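Local coordinates for protein signal recognition particle receptor FtsY (Sulfolobus acidocaldarius, PDB 5L3S) that serves as the receptor, or docking protein, for the signal recognition particle, combining an SRP54-type helical bundle with a P-loop nucleotide-binding domain, at residues E146-H151 with V157-G162; T117-V122 with S153-Q158; I105-N110 with E203-V208; D167-A172 with L209-P214. One frame throughout, in Å; residues are numbered along the deposited sequence.

Contact 1: E146-H151 with V157-G162; sequences EQLAYH and VQLIRG. With G (guanosine-5'-monophosphate), chain K; SO4 (sulfate ion), chain X.
Leu148 and Leu159 meet with their side chains crossed at about a right angle. Leu159 turns both methyl branches to helix 144-155. CD1 of Leu159 lies 4.1 Å from Leu148 CD1. CD2 of Leu159 comes to 3.6 Å from the backbone N of Ala149. Leu159 has CG anti to its own backbone N (chi1 179°), which directs the fork at the helix. Ala149 has a second neighbour in Arg161. The guanidinium lays one face over the alanine methyl, with Ala149 CB 3.6 Å from Arg161 NH2 and offset toward the rim. The arginine chain is bent at chi3 (-146°), and its end comes nearer to the helix than its CB does. The segments form the second half of a beta-alpha-beta unit, which runs from strand 132-137 through helix 144-155 to strand 158-160. Backbone hydrogen bonds tie Gln158 and Ile160 to strand 132-137. Just past the strand, Arg161 N bonds to O3 of a sulfate ion, probably from the crystallisation liquor, at 2.6 Å and almost straight (175°). Gly162 N bonds to O1 of this ion at 2.7 Å. Tyr150 points away from the strand. Its OH donates to N3 of guanosine-5'-monophosphate at 2.8 Å, and N3 lies in plane at the edge of the tyrosine ring. O3' of this nucleotide sits over one face of the tyrosine. The nucleotide is also hydrogen-bonded to another protein chain.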
# COMPACT_ATOMS: atom_id res chain seq x y z
N GLU B 146 -15.18 12.33 -11.97
CA GLU B 146 -15.26 11.67 -13.28
C GLU B 146 -15.02 10.16 -13.17
O GLU B 146 -15.65 9.36 -13.88
CB GLU B 146 -14.25 12.26 -14.28
CG GLU B 146 -14.53 13.70 -14.79
CD GLU B 146 -14.03 14.79 -13.85
OE1 GLU B 146 -13.72 14.50 -12.67
OE2 GLU B 146 -13.98 15.96 -14.28
N GLN B 147 -14.08 9.78 -12.31
CA GLN B 147 -13.77 8.39 -12.05
C GLN B 147 -15.03 7.67 -11.53
O GLN B 147 -15.41 6.60 -12.01
CB GLN B 147 -12.64 8.30 -11.01
CG GLN B 147 -12.09 6.87 -10.78
CD GLN B 147 -11.13 6.77 -9.59
OE1 GLN B 147 -10.86 7.75 -8.90
NE2 GLN B 147 -10.60 5.57 -9.37
N LEU B 148 -15.70 8.28 -10.55
CA LEU B 148 -16.94 7.67 -10.00
C LEU B 148 -18.07 7.69 -11.01
O LEU B 148 -18.89 6.77 -11.03
CB LEU B 148 -17.43 8.41 -8.75
CG LEU B 148 -16.92 8.03 -7.37
CD1 LEU B 148 -17.46 9.03 -6.36
CD2 LEU B 148 -17.33 6.60 -6.99
N ALA B 149 -18.13 8.74 -11.83
CA ALA B 149 -19.19 8.86 -12.83
C ALA B 149 -19.13 7.72 -13.85
O ALA B 149 -20.17 7.21 -14.29
CB ALA B 149 -19.15 10.24 -13.53
N TYR B 150 -17.92 7.30 -14.21
CA TYR B 150 -17.74 6.13 -15.07
C TYR B 150 -18.33 4.87 -14.39
O TYR B 150 -19.08 4.13 -15.02
CB TYR B 150 -16.25 5.88 -15.39
CG TYR B 150 -16.04 4.58 -16.14
CD1 TYR B 150 -16.12 4.52 -17.52
CD2 TYR B 150 -15.80 3.39 -15.45
CE1 TYR B 150 -15.96 3.32 -18.20
CE2 TYR B 150 -15.65 2.20 -16.12
CZ TYR B 150 -15.72 2.17 -17.50
OH TYR B 150 -15.55 0.98 -18.16
N HIS B 151 -17.96 4.60 -13.14
CA HIS B 151 -18.48 3.42 -12.43
C HIS B 151 -20.01 3.48 -12.24
O HIS B 151 -20.70 2.49 -12.46
CB HIS B 151 -17.82 3.29 -11.06
CG HIS B 151 -16.36 2.93 -11.12
ND1 HIS B 151 -15.90 1.80 -11.76
CD2 HIS B 151 -15.28 3.52 -10.57
CE1 HIS B 151 -14.58 1.72 -11.61
NE2 HIS B 151 -14.18 2.75 -10.88
N VAL B 157 -26.31 3.18 -11.57
CA VAL B 157 -26.83 3.75 -10.34
C VAL B 157 -26.61 5.25 -10.36
O VAL B 157 -25.73 5.74 -11.07
CB VAL B 157 -26.16 3.15 -9.09
CG1 VAL B 157 -26.45 1.66 -9.01
CG2 VAL B 157 -24.66 3.41 -9.09
N GLN B 158 -27.41 5.97 -9.58
CA GLN B 158 -27.31 7.42 -9.52
C GLN B 158 -26.09 7.90 -8.74
O GLN B 158 -25.83 7.44 -7.63
CB GLN B 158 -28.56 8.01 -8.89
CG GLN B 158 -28.39 9.47 -8.48
CD GLN B 158 -28.87 10.44 -9.55
OE1 GLN B 158 -30.01 10.37 -9.99
NE2 GLN B 158 -27.98 11.35 -9.96
N LEU B 159 -25.34 8.83 -9.32
CA LEU B 159 -24.24 9.49 -8.63
C LEU B 159 -24.67 10.89 -8.24
O LEU B 159 -25.15 11.65 -9.08
CB LEU B 159 -23.01 9.59 -9.53
CG LEU B 159 -21.80 10.28 -8.91
CD1 LEU B 159 -21.27 9.47 -7.72
CD2 LEU B 159 -20.70 10.49 -9.95
N ILE B 160 -24.48 11.25 -6.99
CA ILE B 160 -24.78 12.61 -6.57
C ILE B 160 -23.46 13.40 -6.50
O ILE B 160 -22.57 13.09 -5.69
CB ILE B 160 -25.51 12.63 -5.22
CG1 ILE B 160 -26.80 11.81 -5.32
CG2 ILE B 160 -25.80 14.06 -4.77
CD1 ILE B 160 -27.89 12.49 -6.15
N ARG B 161 -23.33 14.40 -7.36
CA ARG B 161 -22.10 15.19 -7.42
C ARG B 161 -22.17 16.45 -6.55
O ARG B 161 -21.14 17.06 -6.24
CB ARG B 161 -21.78 15.58 -8.87
CG ARG B 161 -21.73 14.39 -9.82
CD ARG B 161 -20.86 14.66 -11.04
NE ARG B 161 -21.37 14.01 -12.24
CZ ARG B 161 -20.63 13.74 -13.32
NH1 ARG B 161 -19.34 14.06 -13.35
NH2 ARG B 161 -21.19 13.14 -14.37
N GLY B 162 -23.38 16.84 -6.17
CA GLY B 162 -23.58 18.05 -5.39
C GLY B 162 -23.60 19.26 -6.30
O GLY B 162 -23.35 19.16 -7.50
OP3 G K . -9.23 7.60 -19.31
P G K . -10.60 7.41 -19.83
OP1 G K . -11.52 7.17 -18.68
OP2 G K . -10.90 8.53 -20.75
O5' G K . -10.62 6.09 -20.73
C5' G K . -10.27 4.82 -20.19
C4' G K . -11.44 4.20 -19.45
O4' G K . -12.57 4.06 -20.35
C3' G K . -11.18 2.82 -18.85
O3' G K . -11.89 2.70 -17.62
C2' G K . -11.82 1.89 -19.88
O2' G K . -12.22 0.64 -19.35
C1' G K . -13.02 2.72 -20.33
N9 G K . -13.54 2.38 -21.65
C8 G K . -12.99 2.67 -22.88
N7 G K . -13.71 2.23 -23.87
C5 G K . -14.80 1.62 -23.27
C6 G K . -15.92 0.96 -23.84
O6 G K . -16.19 0.77 -25.03
N1 G K . -16.79 0.48 -22.86
C2 G K . -16.61 0.62 -21.50
N2 G K . -17.56 0.10 -20.71
N3 G K . -15.57 1.23 -20.96
C4 G K . -14.71 1.71 -21.90
S SO4 X . -26.17 16.05 -8.67
O1 SO4 X . -25.85 16.52 -7.32
O2 SO4 X . -27.53 15.50 -8.66
O3 SO4 X . -25.22 15.02 -9.09
O4 SO4 X . -26.11 17.17 -9.62

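Contact 2: T117-V122 with S153-Q158; sequences TIAKVV and SKLEVQ
Ala119 is the first residue of segment 117-122 to touch segment 153-158. Its CB lies 4.0 Å from Leu155 CD1. Its backbone O is nearer still, 3.7 Å from the same methyl, and Leu155 CD2 also comes close to it. The leucine fork therefore rests on the helix backbone as well as on a side chain. Lys120, the next residue, points away from the contact. Its extended chain runs toward the nucleotide site, where NZ bonds to the backbone O atoms of Gly276 and Asp281 and weakly to O6 of a phosphoaminophosphonic acid-guanylate ester. Val121 turns to the sheet instead and packs on Phe106 and Leu188. Val122 carries most of the contact on this helix. Its CG1 lies anti to the backbone N (chi1 172°) and reaches two partners. One is Leu155 CD1, 3.8 Å from Val122 CG1, with the two side chains crossing obliquely. The other is Val157, met tip to tip, with CG1 to CG1 also 3.8 Å. Leu155 and Val157 can both face Val122 because the chain turns sharply between them. Glu156 has positive phi (57°) and is the C-prime residue of a Schellman motif. Val157 N reaches back to Ala152 O, and the bond from Glu156 N to Ser153 O is weak at 3.2 Å. Helix 144-155 thus ends beside helix 114-127, and Val157, on the way to the edge strand, still packs on it. This is helix-on-helix packing over the parallel part of the central sheet, as in the alpha/beta core of P-loop NTPases.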
# COMPACT_ATOMS: atom_id res chain seq x y z
N THR B 117 -13.48 0.18 -4.46
CA THR B 117 -14.18 -0.70 -3.53
C THR B 117 -15.66 -0.31 -3.42
O THR B 117 -16.55 -1.16 -3.31
CB THR B 117 -13.51 -0.68 -2.13
OG1 THR B 117 -12.16 -1.15 -2.26
CG2 THR B 117 -14.27 -1.59 -1.14
N ILE B 118 -15.94 0.99 -3.50
CA ILE B 118 -17.32 1.44 -3.51
C ILE B 118 -18.09 0.86 -4.70
O ILE B 118 -19.22 0.37 -4.54
CB ILE B 118 -17.40 2.97 -3.47
CG1 ILE B 118 -17.22 3.43 -2.03
CG2 ILE B 118 -18.73 3.47 -4.02
CD1 ILE B 118 -17.09 4.91 -1.91
N ALA B 119 -17.46 0.85 -5.86
CA ALA B 119 -18.06 0.24 -7.05
C ALA B 119 -18.35 -1.26 -6.86
O ALA B 119 -19.40 -1.75 -7.29
CB ALA B 119 -17.16 0.46 -8.26
N LYS B 120 -17.43 -1.98 -6.23
CA LYS B 120 -17.65 -3.40 -5.96
C LYS B 120 -18.80 -3.59 -4.98
O LYS B 120 -19.58 -4.54 -5.10
CB LYS B 120 -16.39 -4.04 -5.36
CG LYS B 120 -15.15 -3.96 -6.25
CD LYS B 120 -13.96 -4.59 -5.53
CE LYS B 120 -12.67 -4.44 -6.34
NZ LYS B 120 -11.54 -5.18 -5.67
N VAL B 121 -18.88 -2.71 -3.99
CA VAL B 121 -19.94 -2.78 -2.99
C VAL B 121 -21.29 -2.51 -3.65
O VAL B 121 -22.27 -3.21 -3.39
CB VAL B 121 -19.68 -1.84 -1.79
CG1 VAL B 121 -20.89 -1.81 -0.85
CG2 VAL B 121 -18.44 -2.31 -1.01
N VAL B 122 -21.35 -1.50 -4.51
CA VAL B 122 -22.56 -1.30 -5.31
C VAL B 122 -22.95 -2.57 -6.07
O VAL B 122 -24.12 -2.97 -6.07
CB VAL B 122 -22.38 -0.16 -6.35
CG1 VAL B 122 -23.59 -0.12 -7.31
CG2 VAL B 122 -22.20 1.16 -5.64
N SER B 153 -22.22 5.02 -14.03
CA SER B 153 -22.84 4.78 -15.33
C SER B 153 -22.83 3.29 -15.71
O SER B 153 -23.84 2.75 -16.19
CB SER B 153 -22.15 5.62 -16.40
OG SER B 153 -22.65 5.31 -17.69
N LYS B 154 -21.71 2.62 -15.50
CA LYS B 154 -21.62 1.20 -15.83
C LYS B 154 -22.48 0.33 -14.89
O LYS B 154 -23.04 -0.68 -15.31
CB LYS B 154 -20.15 0.75 -15.81
CG LYS B 154 -19.92 -0.65 -16.36
CD LYS B 154 -18.44 -0.88 -16.68
CE LYS B 154 -18.11 -2.36 -16.83
NZ LYS B 154 -18.90 -3.02 -17.91
N LEU B 155 -22.58 0.73 -13.62
CA LEU B 155 -23.39 -0.01 -12.65
C LEU B 155 -24.86 0.41 -12.72
O LEU B 155 -25.73 -0.20 -12.09
CB LEU B 155 -22.86 0.24 -11.24
CG LEU B 155 -21.44 -0.28 -10.99
CD1 LEU B 155 -20.82 0.51 -9.88
CD2 LEU B 155 -21.47 -1.76 -10.65
N GLU B 156 -25.13 1.45 -13.51
CA GLU B 156 -26.47 2.01 -13.68
C GLU B 156 -27.09 2.45 -12.36
O GLU B 156 -28.23 2.12 -12.04
CB GLU B 156 -27.40 1.04 -14.42
CG GLU B 156 -26.98 0.74 -15.84
CD GLU B 156 -27.94 -0.16 -16.56
OE1 GLU B 156 -28.11 -1.32 -16.13
OE2 GLU B 156 -28.54 0.28 -17.56
N VAL B 157 -26.31 3.18 -11.57
CA VAL B 157 -26.83 3.75 -10.34
C VAL B 157 -26.61 5.25 -10.36
O VAL B 157 -25.73 5.74 -11.07
CB VAL B 157 -26.16 3.15 -9.09
CG1 VAL B 157 -26.45 1.66 -9.01
CG2 VAL B 157 -24.66 3.41 -9.09
N GLN B 158 -27.41 5.97 -9.58
CA GLN B 158 -27.31 7.42 -9.52
C GLN B 158 -26.09 7.90 -8.74
O GLN B 158 -25.83 7.44 -7.63
CB GLN B 158 -28.56 8.01 -8.89
CG GLN B 158 -28.39 9.47 -8.48
CD GLN B 158 -28.87 10.44 -9.55
OE1 GLN B 158 -30.01 10.37 -9.99
NE2 GLN B 158 -27.98 11.35 -9.96

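Contact 3: I105-N110 with E203-V208; sequences IFFGVN and EELKKV. Unlike the reference sequence in segment 203-208: Lys207 (reference Arg). With GNP (phosphoaminophosphonic acid-guanylate ester), chain I.
Phe107 and Leu205 make the tight centre of this contact. The leucine methyl CD2 sits over one face of the ring in a CH-pi contact, 4.0 Å from the ring centroid and 24° off its normal. The methyl is shifted toward the rim and is 3.7 Å from Phe107 CG. The two side chains cross at about a right angle. With CG in the crowded position between backbone N and carbonyl carbon (chi1 53°), the ring offers a face to Leu205. Beside it, Ile105 CD1 touches Val208 CG1 at 3.7 Å and Leu205 CD1 at 4.1 Å. All four residues are buried, and the contact is wholly apolar. The outer side of the helix is different. Glu204 is exposed, and Lys206 and Lys207 are partly so. Glu203 OE2 forms a salt bridge with Arg210 NH2. After Phe107 the chain leaves the helix through Gly108, whose backbone angles call for glycine. Asn110 lies beyond in the nucleotide pocket, where its ND2 bonds to O3' of a phosphoaminophosphonic acid-guanylate ester at 3.2 Å. The short axes of strand and helix are 11.0 Å apart and run antiparallel at 172°. Helix 199-212 links strand 186-191 to strand 216-222, and strand 102-107 lies between these two. This is a beta-alpha-beta crossover covering the strand that leads into what fits a P-loop (Walker A), as expected for this family.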
# COMPACT_ATOMS: atom_id res chain seq x y z
N ILE B 105 -20.03 5.08 4.94
CA ILE B 105 -18.94 5.95 4.49
C ILE B 105 -17.66 5.12 4.43
O ILE B 105 -17.49 4.16 5.20
CB ILE B 105 -18.78 7.20 5.40
CG1 ILE B 105 -17.81 8.23 4.79
CG2 ILE B 105 -18.37 6.79 6.80
CD1 ILE B 105 -17.90 9.62 5.45
N PHE B 106 -16.79 5.49 3.49
CA PHE B 106 -15.53 4.79 3.24
C PHE B 106 -14.41 5.82 3.37
O PHE B 106 -14.51 6.91 2.79
CB PHE B 106 -15.52 4.21 1.82
CG PHE B 106 -16.60 3.19 1.56
CD1 PHE B 106 -17.92 3.58 1.38
CD2 PHE B 106 -16.30 1.84 1.49
CE1 PHE B 106 -18.92 2.65 1.15
CE2 PHE B 106 -17.29 0.89 1.26
CZ PHE B 106 -18.60 1.29 1.09
N PHE B 107 -13.37 5.51 4.15
CA PHE B 107 -12.22 6.41 4.22
C PHE B 107 -10.91 5.64 4.38
O PHE B 107 -10.91 4.42 4.58
CB PHE B 107 -12.39 7.47 5.33
CG PHE B 107 -12.73 6.90 6.70
CD1 PHE B 107 -11.72 6.43 7.55
CD2 PHE B 107 -14.04 6.90 7.17
CE1 PHE B 107 -12.03 5.92 8.82
CE2 PHE B 107 -14.36 6.40 8.43
CZ PHE B 107 -13.35 5.91 9.25
N GLY B 108 -9.80 6.34 4.28
CA GLY B 108 -8.50 5.67 4.42
C GLY B 108 -7.46 6.52 3.73
O GLY B 108 -7.79 7.56 3.15
N VAL B 109 -6.20 6.09 3.77
CA VAL B 109 -5.14 6.90 3.19
C VAL B 109 -5.15 6.87 1.66
O VAL B 109 -5.86 6.07 1.05
CB VAL B 109 -3.72 6.51 3.73
CG1 VAL B 109 -3.71 6.52 5.25
CG2 VAL B 109 -3.30 5.15 3.22
N ASN B 110 -4.38 7.76 1.05
CA ASN B 110 -4.37 7.89 -0.40
C ASN B 110 -4.02 6.64 -1.16
O ASN B 110 -3.02 5.97 -0.85
CB ASN B 110 -3.39 8.99 -0.80
CG ASN B 110 -3.66 10.26 -0.08
OD1 ASN B 110 -3.25 10.43 1.08
ND2 ASN B 110 -4.39 11.17 -0.73
N GLU B 203 -10.04 16.54 10.33
CA GLU B 203 -11.16 17.42 10.68
C GLU B 203 -12.20 17.50 9.54
O GLU B 203 -13.40 17.46 9.80
CB GLU B 203 -10.67 18.81 11.08
CG GLU B 203 -11.78 19.81 11.38
CD GLU B 203 -12.75 19.34 12.45
OE1 GLU B 203 -12.31 18.62 13.39
OE2 GLU B 203 -13.94 19.67 12.36
N GLU B 204 -11.74 17.59 8.29
CA GLU B 204 -12.68 17.58 7.16
C GLU B 204 -13.55 16.32 7.15
O GLU B 204 -14.75 16.38 6.86
CB GLU B 204 -11.96 17.74 5.81
CG GLU B 204 -11.47 19.16 5.57
CD GLU B 204 -10.99 19.40 4.14
OE1 GLU B 204 -11.45 18.70 3.21
OE2 GLU B 204 -10.15 20.31 3.96
N LEU B 205 -12.95 15.19 7.48
CA LEU B 205 -13.69 13.93 7.52
C LEU B 205 -14.70 13.92 8.66
O LEU B 205 -15.84 13.53 8.46
CB LEU B 205 -12.72 12.75 7.66
CG LEU B 205 -13.33 11.36 7.79
CD1 LEU B 205 -14.17 11.04 6.57
CD2 LEU B 205 -12.19 10.36 7.93
N LYS B 206 -14.27 14.35 9.84
CA LYS B 206 -15.14 14.41 11.02
C LYS B 206 -16.33 15.33 10.77
O LYS B 206 -17.42 15.12 11.30
CB LYS B 206 -14.35 14.88 12.24
CG LYS B 206 -13.29 13.89 12.70
CD LYS B 206 -12.43 14.46 13.81
CE LYS B 206 -13.23 14.63 15.08
NZ LYS B 206 -12.47 15.43 16.08
N LYS B 207 -16.11 16.34 9.95
CA LYS B 207 -17.18 17.22 9.53
C LYS B 207 -18.20 16.51 8.63
O LYS B 207 -19.41 16.74 8.73
CB LYS B 207 -16.55 18.44 8.83
CG LYS B 207 -17.53 19.46 8.36
CD LYS B 207 -16.77 20.71 7.92
CE LYS B 207 -17.68 21.64 7.17
NZ LYS B 207 -17.77 21.24 5.73
N VAL B 208 -17.73 15.65 7.73
CA VAL B 208 -18.66 14.86 6.92
C VAL B 208 -19.44 13.88 7.82
O VAL B 208 -20.65 13.68 7.64
CB VAL B 208 -17.94 14.10 5.80
CG1 VAL B 208 -18.91 13.19 5.05
CG2 VAL B 208 -17.27 15.07 4.83
PG GNP I . -3.33 3.98 -10.53
O1G GNP I . -4.76 3.50 -10.23
O2G GNP I . -3.20 4.55 -11.91
O3G GNP I . -2.44 2.79 -10.24
N3B GNP I . -2.97 5.09 -9.41
PB GNP I . -1.59 5.98 -9.43
O1B GNP I . -1.62 6.69 -10.70
O2B GNP I . -0.44 5.09 -9.13
O3A GNP I . -1.67 6.95 -8.22
PA GNP I . -2.44 8.31 -8.17
O1A GNP I . -3.84 8.18 -8.62
O2A GNP I . -1.63 9.35 -8.85
O5' GNP I . -2.40 8.72 -6.65
C5' GNP I . -2.95 7.89 -5.63
C4' GNP I . -3.26 8.80 -4.44
O4' GNP I . -2.03 9.17 -3.75
C3' GNP I . -3.89 10.14 -4.81
O3' GNP I . -4.82 10.49 -3.80
C2' GNP I . -2.72 11.13 -4.78
O2' GNP I . -3.17 12.43 -4.47
C1' GNP I . -1.93 10.57 -3.61
N9 GNP I . -0.48 10.83 -3.53
C8 GNP I . 0.50 10.64 -4.48
N7 GNP I . 1.71 10.93 -4.03
C5 GNP I . 1.50 11.32 -2.69
C6 GNP I . 2.38 11.76 -1.66
O6 GNP I . 3.63 11.91 -1.71
N1 GNP I . 1.71 12.04 -0.47
C2 GNP I . 0.35 11.92 -0.29
N2 GNP I . -0.16 12.24 0.91
N3 GNP I . -0.46 11.53 -1.25
C4 GNP I . 0.16 11.25 -2.40

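Contact 4: D167-A172 with L209-P214; sequences DPASVA and LRIAKP. With SO4 (sulfate ion), chain Y.
Two helices of the P-loop domain, 168-181 and 199-212, pack side by side here, with Ala169 and Ala172 facing Ile211 and Ala212. The closest approach is between Ala169 CB and Ile211 CD1, at 3.6 Å. Ile211 also brings CG2 to 3.7 Å from the backbone O of Ala169. The isoleucine thus straddles this residue, with one branch on its methyl and the other on its carbonyl. Here CG1 is beside the backbone N (chi1 -84°) and CG2 beside the carbonyl carbon. One turn further along the first helix, Ala172 CB meets Ala212 CB at 4.4 Å. The CA atoms of Ala172 and Ala212 are 6.3 Å apart, with one methyl from each side between them. Asp167 is the N-cap of the first helix. Its OD1 accepts from Ser170 N at 3.0 Å, from above the carboxylate plane, and weakly from Ala169 N. Lys207 is a long, weak ion-pair partner of the same oxygen. The second helix is ending where the first begins. Lys213 leaves helical geometry with positive phi (38°), and its NZ turns back to Arg210 O at 2.9 Å, in the carbonyl plane. On the exposed side, Arg210 NH1 bonds to O4 of a sulfate ion at 2.6 Å. That oxygen lies in the guanidinium plane, at its edge. The arrangement joins a capped helix start to a neighbouring helix end on one face of the central beta-sheet of an alpha/beta P-loop domain.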
# COMPACT_ATOMS: atom_id res chain seq x y z
N ASP B 167 -18.62 21.40 -1.07
CA ASP B 167 -17.63 20.72 -0.25
C ASP B 167 -18.12 19.28 0.08
O ASP B 167 -19.29 18.97 -0.15
CB ASP B 167 -17.32 21.56 1.01
CG ASP B 167 -18.42 21.52 2.07
OD1 ASP B 167 -18.89 20.42 2.45
OD2 ASP B 167 -18.80 22.60 2.55
N PRO B 168 -17.24 18.42 0.62
CA PRO B 168 -17.65 17.02 0.86
C PRO B 168 -18.94 16.85 1.68
O PRO B 168 -19.74 15.96 1.37
CB PRO B 168 -16.45 16.42 1.58
CG PRO B 168 -15.27 17.17 0.97
CD PRO B 168 -15.79 18.60 0.85
N ALA B 169 -19.13 17.67 2.70
CA ALA B 169 -20.29 17.53 3.57
C ALA B 169 -21.58 17.92 2.86
O ALA B 169 -22.64 17.33 3.09
CB ALA B 169 -20.12 18.37 4.84
N SER B 170 -21.50 18.94 2.00
CA SER B 170 -22.66 19.41 1.26
C SER B 170 -23.07 18.33 0.25
O SER B 170 -24.25 18.07 0.08
CB SER B 170 -22.34 20.73 0.55
OG SER B 170 -23.34 21.03 -0.41
N VAL B 171 -22.08 17.71 -0.39
CA VAL B 171 -22.37 16.63 -1.34
C VAL B 171 -23.08 15.46 -0.62
O VAL B 171 -24.09 14.95 -1.11
CB VAL B 171 -21.11 16.11 -2.07
CG1 VAL B 171 -21.48 14.97 -3.02
CG2 VAL B 171 -20.43 17.24 -2.85
N ALA B 172 -22.55 15.06 0.53
CA ALA B 172 -23.15 13.97 1.31
C ALA B 172 -24.55 14.30 1.80
O ALA B 172 -25.46 13.46 1.73
CB ALA B 172 -22.24 13.57 2.49
N LEU B 209 -18.76 13.28 8.79
CA LEU B 209 -19.42 12.33 9.69
C LEU B 209 -20.52 12.97 10.52
O LEU B 209 -21.59 12.39 10.71
CB LEU B 209 -18.39 11.68 10.63
CG LEU B 209 -17.33 10.80 9.98
CD1 LEU B 209 -16.34 10.34 11.04
CD2 LEU B 209 -17.98 9.61 9.32
N ARG B 210 -20.26 14.18 11.03
CA ARG B 210 -21.26 14.86 11.84
C ARG B 210 -22.51 15.15 11.04
O ARG B 210 -23.63 15.07 11.54
CB ARG B 210 -20.69 16.15 12.45
CG ARG B 210 -19.65 15.91 13.52
CD ARG B 210 -19.34 17.17 14.32
NE ARG B 210 -18.51 18.10 13.58
CZ ARG B 210 -17.18 18.11 13.61
NH1 ARG B 210 -16.53 17.23 14.36
NH2 ARG B 210 -16.50 19.00 12.91
N ILE B 211 -22.32 15.44 9.76
CA ILE B 211 -23.41 15.86 8.91
C ILE B 211 -24.15 14.66 8.33
O ILE B 211 -25.37 14.66 8.24
CB ILE B 211 -22.90 16.83 7.81
CG1 ILE B 211 -22.85 18.24 8.39
CG2 ILE B 211 -23.78 16.79 6.58
CD1 ILE B 211 -21.62 19.03 8.04
N ALA B 212 -23.40 13.61 7.99
CA ALA B 212 -23.98 12.41 7.37
C ALA B 212 -24.49 11.38 8.37
O ALA B 212 -25.32 10.54 8.02
CB ALA B 212 -22.97 11.77 6.42
N LYS B 213 -23.97 11.43 9.60
CA LYS B 213 -24.29 10.46 10.65
C LYS B 213 -24.41 9.02 10.12
O LYS B 213 -25.49 8.44 10.15
CB LYS B 213 -25.57 10.86 11.38
CG LYS B 213 -25.48 12.20 12.07
CD LYS B 213 -26.76 12.55 12.81
CE LYS B 213 -26.75 14.01 13.22
NZ LYS B 213 -25.39 14.40 13.71
N PRO B 214 -23.30 8.46 9.61
CA PRO B 214 -23.41 7.17 8.93
C PRO B 214 -23.81 6.02 9.84
O PRO B 214 -23.57 6.05 11.06
CB PRO B 214 -21.99 6.95 8.36
CG PRO B 214 -21.11 7.87 9.11
CD PRO B 214 -21.97 9.06 9.46
S SO4 Y . -17.36 15.09 17.29
O1 SO4 Y . -18.39 14.10 17.54
O2 SO4 Y . -17.78 16.38 17.84
O3 SO4 Y . -16.11 14.67 17.93
O4 SO4 Y . -17.15 15.23 15.85

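Contacts 2 and 3 are the most buried and are apolar across their segments. They lie on opposite faces of the sheet, yet they meet through strand 102-107, where Phe106 packs against Ile118 and Val121. Contacts 1 and 2 share helix 144-155, and both include Val157 and Gln158. Contact 1 is only partly buried, and there a guanidinium joins the packing. Contacts 3 and 4 share helix 199-212, first over the sheet and then against neighbouring helix 168-181. Contact 4 is buried at its alanines, with Ile211 exposed, and has charged residues and a helix cap at its border. Contact 1 touches contact 4 where Val171 meets Ile160 and Arg161.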